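Aspartokinase (Synechocystis, PDB 3L76) probably catalyses the ATP-dependent phosphorylation of L-aspartate to 4-phospho-L-aspartate, and binds lysine and threonine at its regulatory ACT domains. Local coordinates at residues I78-S82 with I93-G97; A98-V103 with I116-E122; K374-L379 with A411-F416; G383-E387 with C398-D404. One frame throughout, in Å; residues are numbered along the deposited sequence.

Contact 1: residues I78-S82 with I93-G97; sequences IALLS and ISLTG
Ile-78 reaches from its helix over the side chain of Ser-94 on the neighbouring strand, its CD1 lying 3.7 Å from Ser-94 CB. With CG1 set between the backbone N and the carbonyl carbon (chi1 74°) and the chain extended beyond it, the CD1 tip runs out along the strand until it meets Leu-95 O at 3.5 Å. The Ser-94 hydroxyl turns the other way, into the helix: OG sits 3.0 Å from Ile-78 O, a carbonyl already bonded to Ser-82 N within its helical turn. Residues 78-82 of helix 63-87 run nearly antiparallel to residues 93-96 of the strand (162°), and the helix packs on one face of the central sheet of the amino acid kinase fold, where Ile-78 also touches Val-132 and Ala-134 of strand 130-138. An alanine in place of Ile-78 is likely to open a gap above Ser-94 CB and strand 130-138. Ser-82 brings its OG to 3.1 Å from Ser-94 OG. Both hydroxyls bond the carboxylate of Glu-65 of the second subunit, so the single proton of Ser-94 can be claimed by that acid as well as by Ile-78 O.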
loop_
_atom_site.group_PDB
_atom_site.type_symbol
_atom_site.label_atom_id
_atom_site.label_comp_id
_atom_site.label_asym_id
_atom_site.label_seq_id
_atom_site.Cartn_x
_atom_site.Cartn_y
_atom_site.Cartn_z
ATOM N N ILE A 78 5.044 9.575 2.500
ATOM C CA ILE A 78 5.761 9.847 3.746
ATOM C C ILE A 78 7.122 9.136 3.807
ATOM O O ILE A 78 8.061 9.636 4.426
ATOM C CB ILE A 78 4.910 9.517 4.996
ATOM C CG1 ILE A 78 4.792 8.004 5.203
ATOM C CG2 ILE A 78 3.521 10.187 4.900
ATOM C CD1 ILE A 78 4.133 7.626 6.527
ATOM N N ALA A 79 7.230 7.975 3.166
ATOM C CA ALA A 79 8.514 7.295 3.064
ATOM C C ALA A 79 9.470 8.167 2.253
ATOM O O ALA A 79 10.567 8.493 2.704
ATOM C CB ALA A 79 8.352 5.905 2.427
ATOM N N LEU A 80 9.036 8.571 1.063
ATOM C CA LEU A 80 9.868 9.407 0.210
ATOM C C LEU A 80 10.307 10.665 0.935
ATOM O O LEU A 80 11.503 10.954 1.040
ATOM C CB LEU A 80 9.153 9.747 -1.102
ATOM C CG LEU A 80 9.381 8.675 -2.172
ATOM C CD1 LEU A 80 10.869 8.382 -2.318
ATOM C CD2 LEU A 80 8.655 7.397 -1.825
ATOM N N LEU A 81 9.331 11.401 1.450
ATOM C CA LEU A 81 9.601 12.682 2.093
ATOM C C LEU A 81 10.589 12.595 3.259
ATOM O O LEU A 81 11.458 13.461 3.409
ATOM C CB LEU A 81 8.302 13.332 2.568
ATOM C CG LEU A 81 8.493 14.697 3.245
ATOM C CD1 LEU A 81 9.108 15.690 2.275
ATOM C CD2 LEU A 81 7.191 15.231 3.806
ATOM N N SER A 82 10.446 11.566 4.090
ATOM C CA SER A 82 11.297 11.435 5.266
ATOM C C SER A 82 12.722 11.028 4.868
ATOM O O SER A 82 13.676 11.379 5.558
ATOM C CB SER A 82 10.683 10.485 6.308
ATOM O OG SER A 82 11.039 9.138 6.077
ATOM N N ILE A 93 11.041 10.891 10.622
ATOM C CA ILE A 93 10.544 9.538 10.857
ATOM C C ILE A 93 9.106 9.392 10.382
ATOM O O ILE A 93 8.277 10.271 10.610
ATOM C CB ILE A 93 10.613 9.151 12.348
ATOM C CG1 ILE A 93 10.271 7.668 12.536
ATOM C CG2 ILE A 93 9.698 10.060 13.199
ATOM C CD1 ILE A 93 10.273 7.222 13.999
ATOM N N SER A 94 8.811 8.273 9.734
ATOM C CA SER A 94 7.466 8.020 9.233
ATOM C C SER A 94 6.650 7.166 10.186
ATOM O O SER A 94 7.018 6.033 10.474
ATOM C CB SER A 94 7.520 7.347 7.866
ATOM O OG SER A 94 8.303 8.111 6.969
ATOM N N LEU A 95 5.539 7.720 10.670
ATOM C CA LEU A 95 4.589 6.971 11.490
ATOM C C LEU A 95 3.329 6.607 10.687
ATOM O O LEU A 95 2.938 7.318 9.759
ATOM C CB LEU A 95 4.220 7.750 12.751
ATOM C CG LEU A 95 5.312 7.901 13.800
ATOM C CD1 LEU A 95 4.729 8.503 15.070
ATOM C CD2 LEU A 95 5.960 6.547 14.081
ATOM N N THR A 96 2.697 5.498 11.066
ATOM C CA THR A 96 1.605 4.916 10.295
ATOM C C THR A 96 0.592 4.251 11.227
ATOM O O THR A 96 0.924 3.881 12.358
ATOM C CB THR A 96 2.145 3.858 9.298
ATOM O OG1 THR A 96 1.818 4.228 7.955
ATOM C CG2 THR A 96 1.579 2.480 9.603
ATOM N N GLY A 97 -0.646 4.119 10.752
ATOM C CA GLY A 97 -1.678 3.372 11.456
ATOM C C GLY A 97 -1.735 3.580 12.958
ATOM O O GLY A 97 -1.773 4.709 13.434
#

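Contact 2: residues A98-V103 with I116-E122; sequences AQVGIV and IRPDRLE
Glu-122 folds back on itself to meet Val-100: its CG stands between the backbone N and the carbonyl carbon (chi1 67°), and a bend at chi2 (-116°) swings the carboxylate toward the segment 98-103. Val-100 answers with CG1 anti to the backbone N, which places this methyl 4.1 Å from Glu-122 OE1, the two side chains crossing at about a right angle. Further along, strands 101-104 and 115-118 form a beta hairpin, in which residues 101-103 and 116-118 run almost exactly antiparallel. Ile-102 and Arg-117 are its hydrogen-bonded pair: Ile-102 N donates to Arg-117 O at 3.0 Å, and Arg-117 N to Ile-102 O at 2.8 Å. Beyond the pair of Gly-101 with Pro-118, Asp-119 N continues the pattern by bonding Val-100 O at 3.0 Å. On the hairpin face of Val-103 and Ile-116, the side chains pack on Phe-136 of strand 130-138, which also pairs with strand 101-104. Gln-99 directs its amide to the second subunit, NE2 bonding His-144 O there. Glu-122 OE2 lies 3.6 Å from Gln-99 O, and Leu-95, Val-131 and Leu-162 also touch this buried side chain; so apolar a setting, with a carbonyl oxygen nearby, would probably raise its pKa.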
loop_
_atom_site.group_PDB
_atom_site.type_symbol
_atom_site.label_atom_id
_atom_site.label_comp_id
_atom_site.label_asym_id
_atom_site.label_seq_id
_atom_site.Cartn_x
_atom_site.Cartn_y
_atom_site.Cartn_z
ATOM N N ALA A 98 -1.734 2.484 13.710
ATOM C CA ALA A 98 -1.964 2.533 15.158
ATOM C C ALA A 98 -0.943 3.357 15.946
ATOM O O ALA A 98 -1.137 3.622 17.134
ATOM C CB ALA A 98 -2.062 1.124 15.728
ATOM N N GLN A 99 0.139 3.759 15.291
ATOM C CA GLN A 99 1.146 4.585 15.942
ATOM C C GLN A 99 0.692 6.037 16.024
ATOM O O GLN A 99 1.198 6.812 16.838
ATOM C CB GLN A 99 2.475 4.488 15.194
ATOM C CG GLN A 99 3.090 3.092 15.199
ATOM C CD GLN A 99 4.284 2.972 14.260
ATOM O OE1 GLN A 99 4.225 3.383 13.094
ATOM N NE2 GLN A 99 5.372 2.390 14.763
ATOM N N VAL A 100 -0.273 6.392 15.176
ATOM C CA VAL A 100 -0.789 7.760 15.110
ATOM C C VAL A 100 -2.182 7.877 15.718
ATOM O O VAL A 100 -2.473 8.835 16.423
ATOM C CB VAL A 100 -0.836 8.280 13.662
ATOM C CG1 VAL A 100 -1.164 9.750 13.653
ATOM C CG2 VAL A 100 0.494 8.039 12.959
ATOM N N GLY A 101 -3.041 6.903 15.447
ATOM C CA GLY A 101 -4.394 6.954 15.960
ATOM C C GLY A 101 -5.325 5.863 15.474
ATOM O O GLY A 101 -4.928 4.953 14.760
ATOM N N ILE A 102 -6.586 5.972 15.867
ATOM C CA ILE A 102 -7.565 4.933 15.607
ATOM C C ILE A 102 -8.903 5.506 15.143
ATOM O O ILE A 102 -9.465 6.398 15.783
ATOM C CB ILE A 102 -7.807 4.090 16.871
ATOM C CG1 ILE A 102 -6.504 3.443 17.336
ATOM C CG2 ILE A 102 -8.861 3.034 16.617
ATOM C CD1 ILE A 102 -6.673 2.550 18.532
ATOM N N VAL A 103 -9.395 4.990 14.020
ATOM C CA VAL A 103 -10.730 5.302 13.538
ATOM C C VAL A 103 -11.650 4.133 13.843
ATOM O O VAL A 103 -11.305 2.989 13.595
ATOM C CB VAL A 103 -10.747 5.547 12.029
ATOM C CG1 VAL A 103 -12.104 6.098 11.616
ATOM C CG2 VAL A 103 -9.656 6.511 11.644
ATOM N N ILE A 116 -12.546 9.107 15.130
ATOM C CA ILE A 116 -11.083 9.203 15.128
ATOM C C ILE A 116 -10.496 9.584 16.486
ATOM O O ILE A 116 -11.059 10.394 17.222
ATOM C CB ILE A 116 -10.567 10.254 14.088
ATOM C CG1 ILE A 116 -9.031 10.324 14.067
ATOM C CG2 ILE A 116 -11.058 11.631 14.434
ATOM C CD1 ILE A 116 -8.333 9.026 13.708
ATOM N N ARG A 117 -9.339 9.010 16.813
ATOM C CA ARG A 117 -8.641 9.380 18.045
ATOM C C ARG A 117 -7.128 9.168 18.000
ATOM O O ARG A 117 -6.680 8.035 18.048
ATOM C CB ARG A 117 -9.227 8.611 19.220
ATOM C CG ARG A 117 -9.639 7.207 18.869
ATOM C CD ARG A 117 -10.077 6.474 20.108
ATOM N NE ARG A 117 -11.183 7.154 20.769
ATOM C CZ ARG A 117 -11.665 6.799 21.953
ATOM N NH1 ARG A 117 -11.132 5.776 22.608
ATOM N NH2 ARG A 117 -12.675 7.469 22.486
ATOM N N PRO A 118 -6.342 10.266 17.891
ATOM C CA PRO A 118 -4.870 10.241 17.922
ATOM C C PRO A 118 -4.258 9.828 19.262
ATOM O O PRO A 118 -4.978 9.713 20.246
ATOM C CB PRO A 118 -4.488 11.693 17.593
ATOM C CG PRO A 118 -5.623 12.180 16.742
ATOM C CD PRO A 118 -6.842 11.561 17.388
ATOM N N ASP A 119 -2.940 9.607 19.273
ATOM C CA ASP A 119 -2.198 9.235 20.474
ATOM C C ASP A 119 -1.013 10.170 20.765
ATOM O O ASP A 119 -1.182 11.372 20.991
ATOM C CB ASP A 119 -1.697 7.795 20.355
ATOM C CG ASP A 119 -2.823 6.776 20.360
ATOM O OD1 ASP A 119 -3.997 7.172 20.214
ATOM O OD2 ASP A 119 -2.527 5.571 20.511
ATOM N N ARG A 120 0.196 9.602 20.753
ATOM C CA ARG A 120 1.429 10.334 21.083
ATOM C C ARG A 120 2.694 9.441 21.229
ATOM O O ARG A 120 3.465 9.551 22.196
ATOM C CB ARG A 120 1.236 11.143 22.359
ATOM C CG ARG A 120 1.376 10.322 23.651
ATOM C CD ARG A 120 0.306 9.243 23.817
ATOM N NE ARG A 120 0.470 8.119 22.903
ATOM C CZ ARG A 120 1.369 7.147 23.049
ATOM N NH1 ARG A 120 2.205 7.159 24.080
ATOM N NH2 ARG A 120 1.434 6.162 22.159
ATOM N N LEU A 121 2.919 8.547 20.275
ATOM C CA LEU A 121 4.231 7.930 20.192
ATOM C C LEU A 121 5.088 8.930 19.447
ATOM O O LEU A 121 6.297 8.763 19.339
ATOM C CB LEU A 121 4.202 6.601 19.435
ATOM C CG LEU A 121 5.069 5.400 19.886
ATOM C CD1 LEU A 121 5.531 4.481 18.743
ATOM C CD2 LEU A 121 6.191 5.651 20.918
ATOM N N GLU A 122 4.453 9.976 18.927
ATOM C CA GLU A 122 5.188 11.041 18.257
ATOM C C GLU A 122 5.444 12.220 19.177
ATOM O O GLU A 122 6.304 13.047 18.893
ATOM C CB GLU A 122 4.465 11.520 17.013
ATOM C CG GLU A 122 3.180 12.221 17.301
ATOM C CD GLU A 122 2.028 11.465 16.739
ATOM O OE1 GLU A 122 1.311 12.038 15.899
ATOM O OE2 GLU A 122 1.862 10.288 17.120
#

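Contact 3: residues K374-L379 with A411-F416; sequences KMFKTL and ALSNAF
Lys-374 O is gripped twice by Thr-378, whose OG1 donates at 2.7 Å and whose backbone N donates at 3.0 Å to the same oxygen, the two coming from opposite faces of the carbonyl plane. This pins the threonine side chain to its helix, in the layer where helices 371-381 and 405-415 of an ACT domain pack together against its antiparallel sheet, their segments 374-379 and 411-415 crossing at 127°. Thr-378 then offers its CG2, anti to the backbone N, to Ala-411 CB at 3.6 Å, while its OG1 borders Ala-415 CB. At the other end of the contact the chain of Lys-374, extended throughout from chi1 (-180°), slides along one face of the Phe-416 ring, with CD 3.7 Å from Phe-416 CE2. Its ammonium reaches the end of helix 405-415, NZ donating to Ala-415 O at 2.8 Å from above the carbonyl plane. NZ is also 4.3 Å from the centroid of the Phe-416 ring, an off-centre cation-pi contact. A leucine replacing Lys-374 would probably leave Ala-415 O without this donor and the ring face without its cation. Deeper in, toward Ile-358 and Ile-360 of the sheet, Leu-412 wedges between Met-375 and Leu-379: its CD2 meets Met-375 CG at 3.9 Å, and its CG meets Leu-379 CD2 at 4.1 Å.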
loop_
_atom_site.group_PDB
_atom_site.type_symbol
_atom_site.label_atom_id
_atom_site.label_comp_id
_atom_site.label_asym_id
_atom_site.label_seq_id
_atom_site.Cartn_x
_atom_site.Cartn_y
_atom_site.Cartn_z
ATOM N N LYS A 374 -34.196 14.989 6.818
ATOM C CA LYS A 374 -34.217 14.439 8.161
ATOM C C LYS A 374 -34.596 15.497 9.200
ATOM O O LYS A 374 -35.278 15.203 10.172
ATOM C CB LYS A 374 -32.874 13.803 8.500
ATOM C CG LYS A 374 -32.838 13.209 9.892
ATOM C CD LYS A 374 -31.484 12.619 10.179
ATOM C CE LYS A 374 -31.400 12.072 11.598
ATOM N NZ LYS A 374 -29.974 11.951 12.011
ATOM N N MET A 375 -34.161 16.731 8.992
ATOM C CA MET A 375 -34.644 17.818 9.836
ATOM C C MET A 375 -36.169 17.903 9.807
ATOM O O MET A 375 -36.827 17.855 10.849
ATOM C CB MET A 375 -34.055 19.149 9.408
ATOM C CG MET A 375 -34.424 20.275 10.347
ATOM S SD MET A 375 -33.902 21.873 9.717
ATOM C CE MET A 375 -34.256 22.870 11.151
ATOM N N PHE A 376 -36.725 18.010 8.606
ATOM C CA PHE A 376 -38.184 18.103 8.415
ATOM C C PHE A 376 -38.950 16.918 8.990
ATOM O O PHE A 376 -40.006 17.097 9.594
ATOM C CB PHE A 376 -38.533 18.288 6.927
ATOM C CG PHE A 376 -37.786 19.432 6.258
ATOM C CD1 PHE A 376 -37.265 20.490 7.011
ATOM C CD2 PHE A 376 -37.601 19.448 4.884
ATOM C CE1 PHE A 376 -36.581 21.544 6.396
ATOM C CE2 PHE A 376 -36.917 20.491 4.250
ATOM C CZ PHE A 376 -36.408 21.539 4.994
ATOM N N LYS A 377 -38.421 15.710 8.819
ATOM C CA LYS A 377 -39.059 14.517 9.381
ATOM C C LYS A 377 -39.069 14.559 10.912
ATOM O O LYS A 377 -40.083 14.275 11.543
ATOM C CB LYS A 377 -38.355 13.246 8.900
ATOM C CG LYS A 377 -38.880 11.956 9.529
ATOM C CD LYS A 377 -37.876 10.798 9.382
ATOM C CE LYS A 377 -38.277 9.573 10.211
ATOM N NZ LYS A 377 -39.590 8.998 9.793
ATOM N N THR A 378 -37.934 14.923 11.505
ATOM C CA THR A 378 -37.822 15.021 12.953
ATOM C C THR A 378 -38.877 15.947 13.539
ATOM O O THR A 378 -39.532 15.595 14.512
ATOM C CB THR A 378 -36.434 15.509 13.375
ATOM O OG1 THR A 378 -35.446 14.669 12.782
ATOM C CG2 THR A 378 -36.288 15.447 14.880
ATOM N N LEU A 379 -39.025 17.131 12.953
ATOM C CA LEU A 379 -40.062 18.076 13.369
ATOM C C LEU A 379 -41.464 17.525 13.126
ATOM O O LEU A 379 -42.342 17.598 13.993
ATOM C CB LEU A 379 -39.889 19.420 12.662
ATOM C CG LEU A 379 -38.554 20.115 12.965
ATOM C CD1 LEU A 379 -38.441 21.407 12.234
ATOM C CD2 LEU A 379 -38.387 20.341 14.442
ATOM N N ALA A 411 -36.046 17.336 19.943
ATOM C CA ALA A 411 -36.126 16.331 18.887
ATOM C C ALA A 411 -34.947 16.404 17.939
ATOM O O ALA A 411 -34.447 15.375 17.517
ATOM C CB ALA A 411 -37.412 16.453 18.111
ATOM N N LEU A 412 -34.514 17.615 17.605
ATOM C CA LEU A 412 -33.395 17.789 16.696
ATOM C C LEU A 412 -32.089 17.421 17.385
ATOM O O LEU A 412 -31.206 16.798 16.800
ATOM C CB LEU A 412 -33.343 19.228 16.179
ATOM C CG LEU A 412 -34.459 19.611 15.211
ATOM C CD1 LEU A 412 -34.402 21.088 14.912
ATOM C CD2 LEU A 412 -34.346 18.800 13.931
ATOM N N SER A 413 -31.991 17.819 18.640
ATOM C CA SER A 413 -30.835 17.521 19.466
ATOM C C SER A 413 -30.588 16.001 19.513
ATOM O O SER A 413 -29.465 15.539 19.281
ATOM C CB SER A 413 -31.047 18.117 20.868
ATOM O OG SER A 413 -29.935 17.851 21.697
ATOM N N ASN A 414 -31.648 15.237 19.778
ATOM C CA ASN A 414 -31.608 13.759 19.778
ATOM C C ASN A 414 -31.345 13.128 18.426
ATOM O O ASN A 414 -30.518 12.242 18.306
ATOM C CB ASN A 414 -32.925 13.174 20.288
ATOM C CG ASN A 414 -32.908 12.885 21.770
ATOM O OD1 ASN A 414 -31.984 13.271 22.484
ATOM N ND2 ASN A 414 -33.940 12.199 22.244
ATOM N N ALA A 415 -32.074 13.556 17.407
ATOM C CA ALA A 415 -31.953 12.924 16.101
ATOM C C ALA A 415 -30.577 13.098 15.480
ATOM O O ALA A 415 -30.105 12.226 14.777
ATOM C CB ALA A 415 -33.014 13.429 15.144
ATOM N N PHE A 416 -29.932 14.225 15.730
ATOM C CA PHE A 416 -28.618 14.463 15.149
ATOM C C PHE A 416 -27.471 14.277 16.157
ATOM O O PHE A 416 -26.314 14.547 15.842
ATOM C CB PHE A 416 -28.555 15.861 14.545
ATOM C CG PHE A 416 -29.400 16.033 13.330
ATOM C CD1 PHE A 416 -30.654 16.646 13.408
ATOM C CD2 PHE A 416 -28.942 15.598 12.103
ATOM C CE1 PHE A 416 -31.428 16.804 12.272
ATOM C CE2 PHE A 416 -29.720 15.749 10.960
ATOM C CZ PHE A 416 -30.963 16.355 11.043
#

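Contact 4: residues G383-E387 with C398-D404; sequences GVNIE and CVIDQRD. With THR (threonine), chain D.
A threonine-binding site of the ACT domains is built partly on the loop 383-387, which leaves helix 371-381 through a Schellman motif at Gly-383 and leans on the end of strand 395-401. The ligand's ammonium nitrogen donates to Asn-385 OD1 at 2.7 Å and to Ile-386 O, while Ile-386 N returns a bond to the ligand's carboxylate O at 2.9 Å. Asn-385 CG is anti to the backbone N (chi1 -178°), which carries the amide to the ligand, and its ND2 is held by Asp-454; that aspartate, Gln-478 and Ala-459 complete the polar grip. Behind the site, Glu-387 N bonds Val-399 O at 3.0 Å. Ile-386 CG2 rests 3.8 Å from Cys-398 SG, and Val-384 CG2 lies 4.0 Å from Ile-400 CG2. Two waters bridge the loop to Asp-404, which also packs on Val-384; both donate to Asp-404 OD2, and one accepts from Asn-385 N while the other links Asn-385 O with Asp-401 N. Asp-401 in turn makes an Asx turn, its OD1 accepting from Arg-403 N at 2.9 Å. The guanidinium of Arg-403 grips the same carboxylate side-on, NE to OD1 and NH2 to OD2, as a salt bridge. Because Glu-387 OE2 is only 4.8 Å from Asp-401 OD2 and its other oxygen is close to Glu-352, this arginine probably offsets part of a negative cluster, while through the two waters Asp-404 is likely to fix the backbone N and O of Asn-385 as it holds threonine.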
loop_
_atom_site.group_PDB
_atom_site.type_symbol
_atom_site.label_atom_id
_atom_site.label_comp_id
_atom_site.label_asym_id
_atom_site.label_seq_id
_atom_site.Cartn_x
_atom_site.Cartn_y
_atom_site.Cartn_z
ATOM N N GLY A 383 -44.739 16.539 15.657
ATOM C CA GLY A 383 -45.928 17.333 15.455
ATOM C C GLY A 383 -45.756 18.830 15.212
ATOM O O GLY A 383 -46.726 19.564 15.276
ATOM N N VAL A 384 -44.551 19.313 14.935
ATOM C CA VAL A 384 -44.407 20.757 14.750
ATOM C C VAL A 384 -44.402 21.164 13.281
ATOM O O VAL A 384 -43.667 20.600 12.472
ATOM C CB VAL A 384 -43.223 21.396 15.561
ATOM C CG1 VAL A 384 -42.668 20.424 16.587
ATOM C CG2 VAL A 384 -42.142 21.922 14.665
ATOM N N ASN A 385 -45.265 22.125 12.956
ATOM C CA ASN A 385 -45.424 22.611 11.600
ATOM C C ASN A 385 -44.335 23.615 11.243
ATOM O O ASN A 385 -44.001 24.485 12.044
ATOM C CB ASN A 385 -46.805 23.269 11.427
ATOM C CG ASN A 385 -47.040 23.756 10.006
ATOM O OD1 ASN A 385 -47.223 22.957 9.093
ATOM N ND2 ASN A 385 -47.008 25.072 9.813
ATOM N N ILE A 386 -43.803 23.502 10.028
ATOM C CA ILE A 386 -42.796 24.430 9.536
ATOM C C ILE A 386 -43.464 25.570 8.762
ATOM O O ILE A 386 -44.142 25.338 7.773
ATOM C CB ILE A 386 -41.792 23.715 8.612
ATOM C CG1 ILE A 386 -41.225 22.473 9.306
ATOM C CG2 ILE A 386 -40.702 24.700 8.146
ATOM C CD1 ILE A 386 -40.410 21.578 8.413
ATOM N N GLU A 387 -43.237 26.798 9.206
ATOM C CA GLU A 387 -43.868 27.964 8.613
ATOM C C GLU A 387 -43.016 28.534 7.498
ATOM O O GLU A 387 -43.475 28.687 6.380
ATOM C CB GLU A 387 -44.153 29.025 9.678
ATOM C CG GLU A 387 -45.096 28.538 10.756
ATOM C CD GLU A 387 -45.524 29.623 11.729
ATOM O OE1 GLU A 387 -45.279 30.816 11.450
ATOM O OE2 GLU A 387 -46.104 29.267 12.779
ATOM N N CYS A 398 -35.457 27.221 10.007
ATOM C CA CYS A 398 -36.899 27.066 9.972
ATOM C C CYS A 398 -37.544 28.043 10.941
ATOM O O CYS A 398 -37.022 28.298 12.028
ATOM C CB CYS A 398 -37.302 25.644 10.352
ATOM S SG CYS A 398 -37.013 24.403 9.095
ATOM N N VAL A 399 -38.679 28.607 10.548
ATOM C CA VAL A 399 -39.416 29.439 11.487
ATOM C C VAL A 399 -40.579 28.615 11.974
ATOM O O VAL A 399 -41.241 27.952 11.178
ATOM C CB VAL A 399 -39.878 30.763 10.856
ATOM C CG1 VAL A 399 -40.666 31.573 11.852
ATOM C CG2 VAL A 399 -38.679 31.545 10.368
ATOM N N ILE A 400 -40.792 28.611 13.286
ATOM C CA ILE A 400 -41.863 27.807 13.879
ATOM C C ILE A 400 -42.639 28.578 14.946
ATOM O O ILE A 400 -42.199 29.613 15.452
ATOM C CB ILE A 400 -41.330 26.510 14.540
ATOM C CG1 ILE A 400 -40.273 26.842 15.586
ATOM C CG2 ILE A 400 -40.749 25.542 13.508
ATOM C CD1 ILE A 400 -40.101 25.743 16.602
ATOM N N ASP A 401 -43.811 28.071 15.290
ATOM C CA ASP A 401 -44.525 28.624 16.418
ATOM C C ASP A 401 -43.659 28.509 17.672
ATOM O O ASP A 401 -43.221 27.414 18.040
ATOM C CB ASP A 401 -45.839 27.882 16.644
ATOM C CG ASP A 401 -46.804 28.648 17.553
ATOM O OD1 ASP A 401 -46.415 29.043 18.675
ATOM O OD2 ASP A 401 -47.969 28.835 17.142
ATOM N N GLN A 402 -43.439 29.643 18.334
ATOM C CA GLN A 402 -42.661 29.693 19.568
ATOM C C GLN A 402 -43.052 28.601 20.555
ATOM O O GLN A 402 -42.208 28.070 21.269
ATOM C CB GLN A 402 -42.805 31.058 20.242
ATOM C CG GLN A 402 -42.389 31.076 21.710
ATOM C CD GLN A 402 -40.977 30.569 21.921
ATOM O OE1 GLN A 402 -40.144 30.619 21.014
ATOM N NE2 GLN A 402 -40.700 30.069 23.119
ATOM N N ARG A 403 -44.332 28.259 20.605
ATOM C CA ARG A 403 -44.775 27.232 21.548
ATOM C C ARG A 403 -44.228 25.832 21.237
ATOM O O ARG A 403 -44.250 24.956 22.090
ATOM C CB ARG A 403 -46.299 27.192 21.620
ATOM C CG ARG A 403 -46.909 28.355 22.365
ATOM C CD ARG A 403 -48.412 28.379 22.166
ATOM N NE ARG A 403 -48.741 28.506 20.758
ATOM C CZ ARG A 403 -49.972 28.641 20.296
ATOM N NH1 ARG A 403 -50.987 28.673 21.143
ATOM N NH2 ARG A 403 -50.174 28.748 18.991
ATOM N N ASP A 404 -43.762 25.621 20.009
ATOM C CA ASP A 404 -43.316 24.306 19.564
ATOM C C ASP A 404 -41.811 24.147 19.822
ATOM O O ASP A 404 -41.251 23.066 19.661
ATOM C CB ASP A 404 -43.608 24.109 18.055
ATOM C CG ASP A 404 -45.075 23.858 17.756
ATOM O OD1 ASP A 404 -45.814 23.385 18.651
ATOM O OD2 ASP A 404 -45.484 24.139 16.605
HETATM N N THR D . -45.955 23.273 6.727
HETATM C CA THR D . -45.461 22.153 5.930
HETATM C C THR D . -44.664 21.208 6.813
HETATM O O THR D . -44.375 21.532 7.980
HETATM C CB THR D . -44.568 22.608 4.768
HETATM O OG1 THR D . -43.427 23.309 5.290
HETATM C CG2 THR D . -45.353 23.511 3.795
HETATM O OXT THR D . -44.311 20.110 6.360
HETATM O O HOH W 1 -47.207 22.827 15.096
HETATM O O HOH W 2 -44.872 25.543 14.587
#

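How the contacts relate
The four contacts fall into two distant pairs. Contacts 1 and 2 come first along the chain, in the amino acid kinase domain, with centres 14 Å apart; strands 92-96 and 101-104 follow one another and belong to one sheet, Leu-95 packs on Val-100, and both contacts touch the second subunit. Contacts 3 and 4 lie in one ACT domain, centres about 13 Å apart, contact 4 nested in the chain loop that contact 3 closes. They meet where Phe-376 packs on Ile-386 and Met-375 on Cys-398, so the helix layer backs onto the threonine-binding loop. Centres of contacts 1 and 4 are about 53 Å apart, consistent with any effect of bound threonine on the kinase domain being long-range.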